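Myo-inositol 2-dehydrogenase (Lactobacillus plantarum WCFS1, PDB 3CEA) probably catalyses the NAD-dependent oxidation of myo-inositol at its 2-position, as a two-domain dehydrogenase with an NAD-binding Rossmann fold. Local coordinates at residues K64-T69 with D73-V78. Residues are numbered along the deposited sequence; the frame is centred on the assembly and turned at random.
Sequences KDMIDT and DAIFIV. With NAD (nicotinamide-adenine-dinucleotide), chain E.
Asp68 N donates to Lys64 O at 3.1 Å, a backbone bond that closes the turn holding Met66 and Ile67, the two residues that meet Ile75 of strand 74-77. Thr69 OG1 also reaches back, to Asp65 O, but at 2.5 Å the length of that bond is doubtful. No hydrogen bond joins the two segments; one methyl carries the contact. Ile75 CG1 lies anti to its backbone N (chi1 -165°), which carries CD1 up to the helix side chains. There CD1 meets the methyl end of selenomethionine Met66, at 3.8 Å from its CE, where the chain bends at chi3 (67°) after two extended torsions. Ile67 crosses Ile75 at about a right angle, bringing its CG1 within 3.8 Å of Ile75 CD1. All three residues are buried: Ile14 of strand 9-14 touches both Met66 and Ile75, and Ala91 of helix 84-93 packs on Ile75. Beyond the strand, Val78 O lies 3.3 Å from NAD C5D, and Val78 CG1 approaches the ribose oxygen O4D at 3.9 Å. Helix 63-67 thus packs on the parallel sheet in the crossover from edge strand 58-60, past 34-40 and 9-14, to 74-77, the 3-2-1-4 strand order of a Rossmann fold.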
ATOM      1  N   LYS A  64      16.694  44.415 -17.035  1.00 48.32           N
ATOM      2  CA  LYS A  64      16.631  45.259 -18.227  1.00 48.10           C
ATOM      3  C   LYS A  64      18.022  45.464 -18.821  1.00 48.02           C
ATOM      4  O   LYS A  64      18.179  45.513 -20.043  1.00 48.22           O
ATOM      5  CB  LYS A  64      15.970  46.603 -17.912  1.00 48.16           C
ATOM      6  CG  LYS A  64      14.481  46.505 -17.602  1.00 47.77           C
ATOM      7  CD  LYS A  64      13.897  47.858 -17.238  1.00 48.13           C
ATOM      8  CE  LYS A  64      12.424  47.741 -16.886  1.00 48.71           C
ATOM      9  NZ  LYS A  64      11.835  49.044 -16.473  1.00 48.43           N
ATOM     10  N   ASP A  65      19.026  45.574 -17.953  1.00 47.61           N
ATOM     11  CA  ASP A  65      20.421  45.640 -18.378  1.00 47.14           C
ATOM     12  C   ASP A  65      20.827  44.378 -19.132  1.00 46.34           C
ATOM     13  O   ASP A  65      21.497  44.457 -20.159  1.00 46.45           O
ATOM     14  CB  ASP A  65      21.351  45.853 -17.178  1.00 47.57           C
ATOM     15  CG  ASP A  65      21.423  47.306 -16.735  1.00 49.04           C
ATOM     16  OD1 ASP A  65      20.920  48.191 -17.462  1.00 49.51           O
ATOM     17  OD2 ASP A  65      21.995  47.563 -15.653  1.00 50.86           O
HETATM   18  N   MSE A  66      20.409  43.222 -18.618  1.00 45.37           N
HETATM   19  CA  MSE A  66      20.735  41.934 -19.229  1.00 44.11           C
HETATM   20  C   MSE A  66      20.110  41.779 -20.615  1.00 44.31           C
HETATM   21  O   MSE A  66      20.783  41.366 -21.560  1.00 44.34           O
HETATM   22  CB  MSE A  66      20.308  40.781 -18.319  1.00 43.99           C
HETATM   23  CG  MSE A  66      20.768  39.408 -18.798  1.00 43.39           C
HETATM   24 SE   MSE A  66      20.319  37.970 -17.568  0.75 42.10          SE
HETATM   25  CE  MSE A  66      18.392  38.021 -17.741  1.00 43.12           C
ATOM     26  N   ILE A  67      18.829  42.123 -20.725  1.00 44.34           N
ATOM     27  CA  ILE A  67      18.079  42.003 -21.978  1.00 44.43           C
ATOM     28  C   ILE A  67      18.624  42.939 -23.067  1.00 44.75           C
ATOM     29  O   ILE A  67      18.601  42.599 -24.254  1.00 44.66           O
ATOM     30  CB  ILE A  67      16.552  42.217 -21.745  1.00 44.32           C
ATOM     31  CG1 ILE A  67      15.984  41.074 -20.892  1.00 44.25           C
ATOM     32  CG2 ILE A  67      15.793  42.313 -23.072  1.00 44.26           C
ATOM     33  CD1 ILE A  67      14.613  41.344 -20.286  1.00 44.22           C
ATOM     34  N   ASP A  68      19.134  44.097 -22.653  1.00 45.21           N
ATOM     35  CA  ASP A  68      19.653  45.101 -23.582  1.00 45.67           C
ATOM     36  C   ASP A  68      21.142  44.938 -23.909  1.00 45.96           C
ATOM     37  O   ASP A  68      21.689  45.696 -24.717  1.00 46.04           O
ATOM     38  CB  ASP A  68      19.385  46.513 -23.048  1.00 45.70           C
ATOM     39  CG  ASP A  68      17.900  46.822 -22.910  1.00 46.22           C
ATOM     40  OD1 ASP A  68      17.080  46.242 -23.659  1.00 46.23           O
ATOM     41  OD2 ASP A  68      17.556  47.656 -22.044  1.00 46.25           O
ATOM     42  N   THR A  69      21.792  43.952 -23.291  1.00 46.26           N
ATOM     43  CA  THR A  69      23.232  43.745 -23.478  1.00 46.69           C
ATOM     44  C   THR A  69      23.562  42.369 -24.053  1.00 46.80           C
ATOM     45  O   THR A  69      24.480  42.237 -24.862  1.00 46.86           O
ATOM     46  CB  THR A  69      24.021  43.950 -22.160  1.00 46.72           C
ATOM     47  OG1 THR A  69      23.556  45.130 -21.494  1.00 47.49           O
ATOM     48  CG2 THR A  69      25.516  44.089 -22.429  1.00 47.39           C
ATOM     49  N   ASP A  73      18.208  34.423 -27.592  1.00 47.63           N
ATOM     50  CA  ASP A  73      16.995  34.082 -28.336  1.00 47.53           C
ATOM     51  C   ASP A  73      15.803  33.915 -27.398  1.00 47.11           C
ATOM     52  O   ASP A  73      14.660  34.167 -27.784  1.00 47.01           O
ATOM     53  CB  ASP A  73      17.197  32.783 -29.124  1.00 47.77           C
ATOM     54  CG  ASP A  73      18.386  32.841 -30.069  1.00 49.19           C
ATOM     55  OD1 ASP A  73      18.384  33.690 -30.989  1.00 51.08           O
ATOM     56  OD2 ASP A  73      19.320  32.026 -29.898  1.00 49.23           O
ATOM     57  N   ALA A  74      16.078  33.480 -26.171  1.00 46.68           N
ATOM     58  CA  ALA A  74      15.034  33.137 -25.213  1.00 46.43           C
ATOM     59  C   ALA A  74      15.390  33.526 -23.780  1.00 46.22           C
ATOM     60  O   ALA A  74      16.567  33.640 -23.424  1.00 46.12           O
ATOM     61  CB  ALA A  74      14.712  31.647 -25.295  1.00 46.59           C
ATOM     62  N   ILE A  75      14.358  33.719 -22.963  1.00 45.82           N
ATOM     63  CA  ILE A  75      14.533  34.063 -21.556  1.00 45.41           C
ATOM     64  C   ILE A  75      13.614  33.219 -20.667  1.00 45.28           C
ATOM     65  O   ILE A  75      12.500  32.859 -21.065  1.00 45.27           O
ATOM     66  CB  ILE A  75      14.333  35.589 -21.312  1.00 45.31           C
ATOM     67  CG1 ILE A  75      14.863  35.996 -19.932  1.00 45.13           C
ATOM     68  CG2 ILE A  75      12.868  36.000 -21.521  1.00 45.34           C
ATOM     69  CD1 ILE A  75      15.226  37.466 -19.816  1.00 45.65           C
ATOM     70  N   PHE A  76      14.107  32.890 -19.475  1.00 45.07           N
ATOM     71  CA  PHE A  76      13.337  32.155 -18.476  1.00 44.52           C
ATOM     72  C   PHE A  76      13.100  33.034 -17.252  1.00 44.16           C
ATOM     73  O   PHE A  76      14.043  33.413 -16.557  1.00 43.95           O
ATOM     74  CB  PHE A  76      14.056  30.856 -18.091  1.00 44.47           C
ATOM     75  CG  PHE A  76      14.180  29.875 -19.223  1.00 44.37           C
ATOM     76  CD1 PHE A  76      15.243  29.955 -20.120  1.00 43.24           C
ATOM     77  CD2 PHE A  76      13.230  28.874 -19.398  1.00 44.26           C
ATOM     78  CE1 PHE A  76      15.358  29.055 -21.172  1.00 43.57           C
ATOM     79  CE2 PHE A  76      13.334  27.965 -20.448  1.00 43.83           C
ATOM     80  CZ  PHE A  76      14.404  28.056 -21.337  1.00 44.68           C
ATOM     81  N   ILE A  77      11.837  33.370 -17.009  1.00 44.15           N
ATOM     82  CA  ILE A  77      11.475  34.225 -15.880  1.00 44.32           C
ATOM     83  C   ILE A  77      11.020  33.386 -14.680  1.00 44.43           C
ATOM     84  O   ILE A  77       9.894  32.884 -14.635  1.00 44.44           O
ATOM     85  CB  ILE A  77      10.417  35.296 -16.272  1.00 44.35           C
ATOM     86  CG1 ILE A  77      10.942  36.172 -17.415  1.00 45.35           C
ATOM     87  CG2 ILE A  77      10.044  36.162 -15.068  1.00 43.46           C
ATOM     88  CD1 ILE A  77       9.861  36.910 -18.192  1.00 46.24           C
ATOM     89  N   VAL A  78      11.933  33.226 -13.724  1.00 44.59           N
ATOM     90  CA  VAL A  78      11.657  32.538 -12.464  1.00 44.66           C
ATOM     91  C   VAL A  78      11.859  33.524 -11.302  1.00 44.94           C
ATOM     92  O   VAL A  78      12.364  33.164 -10.233  1.00 44.93           O
ATOM     93  CB  VAL A  78      12.549  31.279 -12.280  1.00 44.55           C
ATOM     94  CG1 VAL A  78      11.873  30.283 -11.343  1.00 44.05           C
ATOM     95  CG2 VAL A  78      12.844  30.614 -13.622  1.00 44.17           C
TER
HETATM   96  PA  NAD E 400      12.389  32.672  -4.644  1.00 47.24           P
HETATM   97  O1A NAD E 400      12.945  31.463  -3.996  1.00 46.59           O
HETATM   98  O2A NAD E 400      12.093  33.737  -3.660  1.00 47.10           O
HETATM   99  O5B NAD E 400      13.411  33.180  -5.779  1.00 50.10           O
HETATM  100  C5B NAD E 400      13.236  34.435  -6.405  1.00 53.34           C
HETATM  101  C4B NAD E 400      14.507  34.816  -7.161  1.00 54.76           C
HETATM  102  O4B NAD E 400      14.262  35.908  -8.032  1.00 55.87           O
HETATM  103  C3B NAD E 400      15.628  35.236  -6.225  1.00 55.00           C
HETATM  104  O3B NAD E 400      16.798  34.573  -6.635  1.00 54.65           O
HETATM  105  C2B NAD E 400      15.767  36.733  -6.428  1.00 56.34           C
HETATM  106  O2B NAD E 400      17.106  37.167  -6.345  1.00 57.36           O
HETATM  107  C1B NAD E 400      15.202  36.945  -7.823  1.00 55.99           C
HETATM  108  N9A NAD E 400      14.557  38.266  -7.954  1.00 56.19           N
HETATM  109  C8A NAD E 400      13.587  38.799  -7.142  1.00 56.40           C
HETATM  110  N7A NAD E 400      13.256  40.027  -7.603  1.00 56.27           N
HETATM  111  C5A NAD E 400      14.006  40.287  -8.697  1.00 56.29           C
HETATM  112  C6A NAD E 400      14.071  41.389  -9.544  1.00 55.56           C
HETATM  113  N6A NAD E 400      13.128  42.322  -9.477  1.00 55.25           N
HETATM  114  N1A NAD E 400      14.954  41.374 -10.610  1.00 56.21           N
HETATM  115  C2A NAD E 400      15.766  40.273 -10.831  1.00 55.83           C
HETATM  116  N3A NAD E 400      15.697  39.181  -9.983  1.00 55.08           N
HETATM  117  C4A NAD E 400      14.830  39.188  -8.933  1.00 56.11           C
HETATM  118  O3  NAD E 400      11.051  32.304  -5.462  1.00 49.83           O
HETATM  119  PN  NAD E 400      10.843  30.862  -6.152  1.00 48.70           P
HETATM  120  O1N NAD E 400      12.114  30.434  -6.784  1.00 46.84           O
HETATM  121  O2N NAD E 400      10.166  30.000  -5.162  1.00 49.70           O
HETATM  122  O5D NAD E 400       9.763  31.132  -7.310  1.00 49.86           O
HETATM  123  C5D NAD E 400       9.867  32.185  -8.240  1.00 48.86           C
HETATM  124  C4D NAD E 400       8.664  32.101  -9.175  1.00 48.59           C
HETATM  125  O4D NAD E 400       8.429  30.754  -9.548  1.00 48.80           O
HETATM  126  C3D NAD E 400       7.395  32.622  -8.516  1.00 48.69           C
HETATM  127  O3D NAD E 400       6.769  33.536  -9.386  1.00 48.31           O
HETATM  128  C2D NAD E 400       6.532  31.392  -8.314  1.00 48.39           C
HETATM  129  O2D NAD E 400       5.171  31.655  -8.553  1.00 48.85           O
HETATM  130  C1D NAD E 400       7.083  30.384  -9.313  1.00 48.25           C
HETATM  131  N1N NAD E 400       6.991  29.000  -8.804  1.00 48.25           N
HETATM  132  C2N NAD E 400       6.408  28.042  -9.595  1.00 48.31           C
HETATM  133  C3N NAD E 400       6.301  26.722  -9.146  1.00 48.30           C
HETATM  134  C7N NAD E 400       5.827  25.631 -10.064  1.00 49.04           C
HETATM  135  O7N NAD E 400       5.319  24.449  -9.490  1.00 47.83           O
HETATM  136  N7N NAD E 400       5.892  25.795 -11.388  1.00 48.79           N
HETATM  137  C4N NAD E 400       6.788  26.386  -7.885  1.00 47.76           C
HETATM  138  C5N NAD E 400       7.377  27.365  -7.087  1.00 47.89           C
HETATM  139  C6N NAD E 400       7.473  28.673  -7.560  1.00 47.25           C